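Local atomic coordinates of uncharacterized protein BF1032 (Bacteroides fragilis, PDB entry 3NRH), a protein that is of unknown function but belongs to the DUF5063 family and is built mainly of alpha-helices. Residues E65-Y70 / N135-D140. Residues are numbered along the deposited sequence; the frame is centred on the assembly and turned at random.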
ATOM      1  N   GLU A  65      -7.024 -11.013 -31.840  1.00 31.63           N
ATOM      2  CA  GLU A  65      -6.509 -12.209 -31.183  1.00 27.28           C
ATOM      3  C   GLU A  65      -6.431 -12.131 -29.660  1.00 21.52           C
ATOM      4  O   GLU A  65      -5.919 -11.169 -29.093  1.00 20.68           O
ATOM      5  CB  GLU A  65      -5.115 -12.445 -31.722  1.00 25.70           C
ATOM      6  CG  GLU A  65      -4.452 -13.723 -31.367  1.00 34.37           C
ATOM      7  CD  GLU A  65      -3.030 -13.704 -31.855  1.00 43.54           C
ATOM      8  OE1 GLU A  65      -2.814 -13.152 -32.955  1.00 42.19           O
ATOM      9  OE2 GLU A  65      -2.129 -14.223 -31.160  1.00 35.17           O
ATOM     10  N   SER A  66      -6.930 -13.169 -29.006  1.00 15.53           N
ATOM     11  CA  SER A  66      -6.916 -13.265 -27.547  1.00 18.61           C
ATOM     12  C   SER A  66      -5.493 -13.544 -27.078  1.00 16.25           C
ATOM     13  O   SER A  66      -4.783 -14.357 -27.669  1.00 21.05           O
ATOM     14  CB  SER A  66      -7.836 -14.407 -27.080  1.00 18.64           C
ATOM     15  OG  SER A  66      -9.167 -14.197 -27.509  1.00 20.75           O
ATOM     16  N   PRO A  67      -5.050 -12.856 -26.019  1.00 15.97           N
ATOM     17  CA  PRO A  67      -3.694 -13.068 -25.499  1.00 16.62           C
ATOM     18  C   PRO A  67      -3.601 -14.474 -24.914  1.00 14.89           C
ATOM     19  O   PRO A  67      -4.597 -15.009 -24.425  1.00 20.20           O
ATOM     20  CB  PRO A  67      -3.568 -11.996 -24.415  1.00 15.08           C
ATOM     21  CG  PRO A  67      -4.528 -10.930 -24.859  1.00 17.91           C
ATOM     22  CD  PRO A  67      -5.710 -11.729 -25.340  1.00 13.68           C
ATOM     23  N   GLU A  68      -2.421 -15.082 -24.977  1.00 19.52           N
ATOM     24  CA  GLU A  68      -2.237 -16.417 -24.413  1.00 25.29           C
ATOM     25  C   GLU A  68      -2.420 -16.319 -22.905  1.00 24.43           C
ATOM     26  O   GLU A  68      -2.163 -15.275 -22.310  1.00 24.91           O
ATOM     27  CB  GLU A  68      -0.826 -16.948 -24.707  1.00 24.85           C
ATOM     28  CG  GLU A  68      -0.640 -17.581 -26.078  1.00 39.01           C
ATOM     29  CD  GLU A  68       0.771 -18.115 -26.282  1.00 48.46           C
ATOM     30  OE1 GLU A  68       1.265 -18.848 -25.397  1.00 43.27           O
ATOM     31  OE2 GLU A  68       1.384 -17.806 -27.327  1.00 43.96           O
ATOM     32  N   THR A  69      -2.872 -17.403 -22.292  1.00 23.50           N
ATOM     33  CA  THR A  69      -3.066 -17.437 -20.851  1.00 23.21           C
ATOM     34  C   THR A  69      -1.991 -18.346 -20.267  1.00 24.10           C
ATOM     35  O   THR A  69      -1.514 -19.260 -20.937  1.00 25.21           O
ATOM     36  CB  THR A  69      -4.463 -17.992 -20.488  1.00 32.02           C
ATOM     37  OG1 THR A  69      -5.471 -17.101 -20.979  1.00 35.97           O
ATOM     38  CG2 THR A  69      -4.615 -18.124 -18.982  1.00 34.95           C
ATOM     39  N   TYR A  70      -1.593 -18.085 -19.030  1.00 14.88           N
ATOM     40  CA  TYR A  70      -0.575 -18.906 -18.395  1.00 16.23           C
ATOM     41  C   TYR A  70      -1.142 -19.742 -17.259  1.00 14.97           C
ATOM     42  O   TYR A  70      -0.954 -20.957 -17.214  1.00 17.91           O
ATOM     43  CB  TYR A  70       0.558 -18.039 -17.828  1.00 12.99           C
ATOM     44  CG  TYR A  70       1.601 -18.853 -17.087  1.00 14.68           C
ATOM     45  CD1 TYR A  70       2.723 -19.359 -17.743  1.00 16.40           C
ATOM     46  CD2 TYR A  70       1.445 -19.151 -15.734  1.00 10.94           C
ATOM     47  CE1 TYR A  70       3.663 -20.142 -17.067  1.00 15.95           C
ATOM     48  CE2 TYR A  70       2.374 -19.933 -15.052  1.00 14.14           C
ATOM     49  CZ  TYR A  70       3.481 -20.422 -15.719  1.00 14.69           C
ATOM     50  OH  TYR A  70       4.417 -21.170 -15.027  1.00 13.95           O
ATOM     51  N   ASN A 135       3.146  -7.170 -30.245  1.00 22.20           N
ATOM     52  CA  ASN A 135       2.564  -5.881 -29.883  1.00 27.86           C
ATOM     53  C   ASN A 135       1.071  -5.877 -29.545  1.00 23.93           C
ATOM     54  O   ASN A 135       0.672  -5.357 -28.501  1.00 25.18           O
ATOM     55  CB  ASN A 135       2.836  -4.858 -30.991  1.00 32.93           C
ATOM     56  CG  ASN A 135       2.422  -3.451 -30.600  1.00 37.15           C
ATOM     57  OD1 ASN A 135       1.233  -3.144 -30.508  1.00 41.68           O
ATOM     58  ND2 ASN A 135       3.406  -2.589 -30.360  1.00 39.26           N
ATOM     59  N   GLU A 136       0.253  -6.449 -30.419  1.00 22.88           N
ATOM     60  CA  GLU A 136      -1.194  -6.483 -30.208  1.00 29.77           C
ATOM     61  C   GLU A 136      -1.639  -7.117 -28.888  1.00 24.56           C
ATOM     62  O   GLU A 136      -2.435  -6.533 -28.155  1.00 22.81           O
ATOM     63  CB  GLU A 136      -1.882  -7.215 -31.368  1.00 34.35           C
ATOM     64  CG  GLU A 136      -1.541  -6.670 -32.748  1.00 41.87           C
ATOM     65  CD  GLU A 136      -0.192  -7.155 -33.251  1.00 40.82           C
ATOM     66  OE1 GLU A 136      -0.054  -8.374 -33.486  1.00 53.14           O
ATOM     67  OE2 GLU A 136       0.726  -6.323 -33.410  1.00 46.92           O
ATOM     68  N   THR A 137      -1.141  -8.314 -28.593  1.00 17.56           N
ATOM     69  CA  THR A 137      -1.514  -9.005 -27.367  1.00 18.41           C
ATOM     70  C   THR A 137      -0.806  -8.423 -26.150  1.00 17.78           C
ATOM     71  O   THR A 137      -1.271  -8.590 -25.027  1.00 19.34           O
ATOM     72  CB  THR A 137      -1.247 -10.529 -27.466  1.00 13.61           C
ATOM     73  OG1 THR A 137       0.097 -10.763 -27.898  1.00 18.72           O
ATOM     74  CG2 THR A 137      -2.213 -11.170 -28.459  1.00 24.12           C
HETATM   75  N   MSE A 138       0.317  -7.743 -26.370  1.00 16.31           N
HETATM   76  CA  MSE A 138       1.025  -7.109 -25.267  1.00 18.57           C
HETATM   77  C   MSE A 138       0.118  -5.974 -24.805  1.00 23.96           C
HETATM   78  O   MSE A 138      -0.060  -5.740 -23.606  1.00 19.73           O
HETATM   79  CB  MSE A 138       2.369  -6.534 -25.733  1.00 18.40           C
HETATM   80  CG  MSE A 138       3.456  -7.572 -25.986  1.00 24.72           C
HETATM   81 SE   MSE A 138       5.079  -6.773 -26.700  1.00 32.65          SE
HETATM   82  CE  MSE A 138       5.741  -5.958 -25.088  1.00 21.82           C
ATOM     83  N   ASN A 139      -0.469  -5.277 -25.772  1.00 17.32           N
ATOM     84  CA  ASN A 139      -1.360  -4.168 -25.464  1.00 17.58           C
ATOM     85  C   ASN A 139      -2.653  -4.639 -24.816  1.00 18.59           C
ATOM     86  O   ASN A 139      -3.094  -4.076 -23.811  1.00 16.59           O
ATOM     87  CB  ASN A 139      -1.682  -3.375 -26.732  1.00 20.30           C
ATOM     88  CG  ASN A 139      -2.709  -2.289 -26.487  1.00 18.42           C
ATOM     89  OD1 ASN A 139      -3.911  -2.546 -26.475  1.00 27.66           O
ATOM     90  ND2 ASN A 139      -2.237  -1.072 -26.271  1.00 21.53           N
ATOM     91  N   ASP A 140      -3.261  -5.673 -25.391  1.00 18.05           N
ATOM     92  CA  ASP A 140      -4.512  -6.195 -24.856  1.00 17.48           C
ATOM     93  C   ASP A 140      -4.361  -6.831 -23.483  1.00 15.34           C
ATOM     94  O   ASP A 140      -5.236  -6.673 -22.632  1.00 15.22           O
ATOM     95  CB  ASP A 140      -5.138  -7.179 -25.848  1.00 16.54           C
ATOM     96  CG  ASP A 140      -5.802  -6.467 -27.015  1.00 37.06           C
ATOM     97  OD1 ASP A 140      -5.596  -5.240 -27.143  1.00 26.99           O
ATOM     98  OD2 ASP A 140      -6.523  -7.122 -27.799  1.00 32.90           O
TER
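The CA atoms of Pro67 and Thr137 are the nearest across the two segments, 5.0 Å apart. The segment 65-70 is an extended loop without regular structure. It passes the first two turns of helix 135-169, where Asp140 N hydrogen-bonds to Glu136 O.

The contact is made by van der Waals packing. The methyl of Thr137 does most of the touching. Its CG2 lies 3.8 Å from Pro67 CA and also 3.8 Å from Glu65 O, so it rests on the loop backbone. Chi1 of 52° puts OG1 between the backbone N and the carbonyl carbon. There OG1 hydrogen-bonds to Leu134 O, just before the helix, while CG2 meets the loop. The Pro67 ring lies against the helix, with Pro67 CB 4.1 Å from Thr137 CB. Pro67 CG lies 3.9 Å from Asp140 CB, and the two side chains cross at about a right angle. The Asp140 carboxylate is held by the loop chain just upstream: OD1 accepts from Ile62 N and OD2 from Gly63 N. Glu65 is extended, and its OE2 approaches Thr137 CG2 only loosely, at 4.1 Å.

The loop joins helix 35-54 to helix 73-87 and here borders the start of helix 135-169. Helix 112-131 adjoins both segments: Val129 touches Thr137, and Phe128 packs edge-to-face with Tyr70.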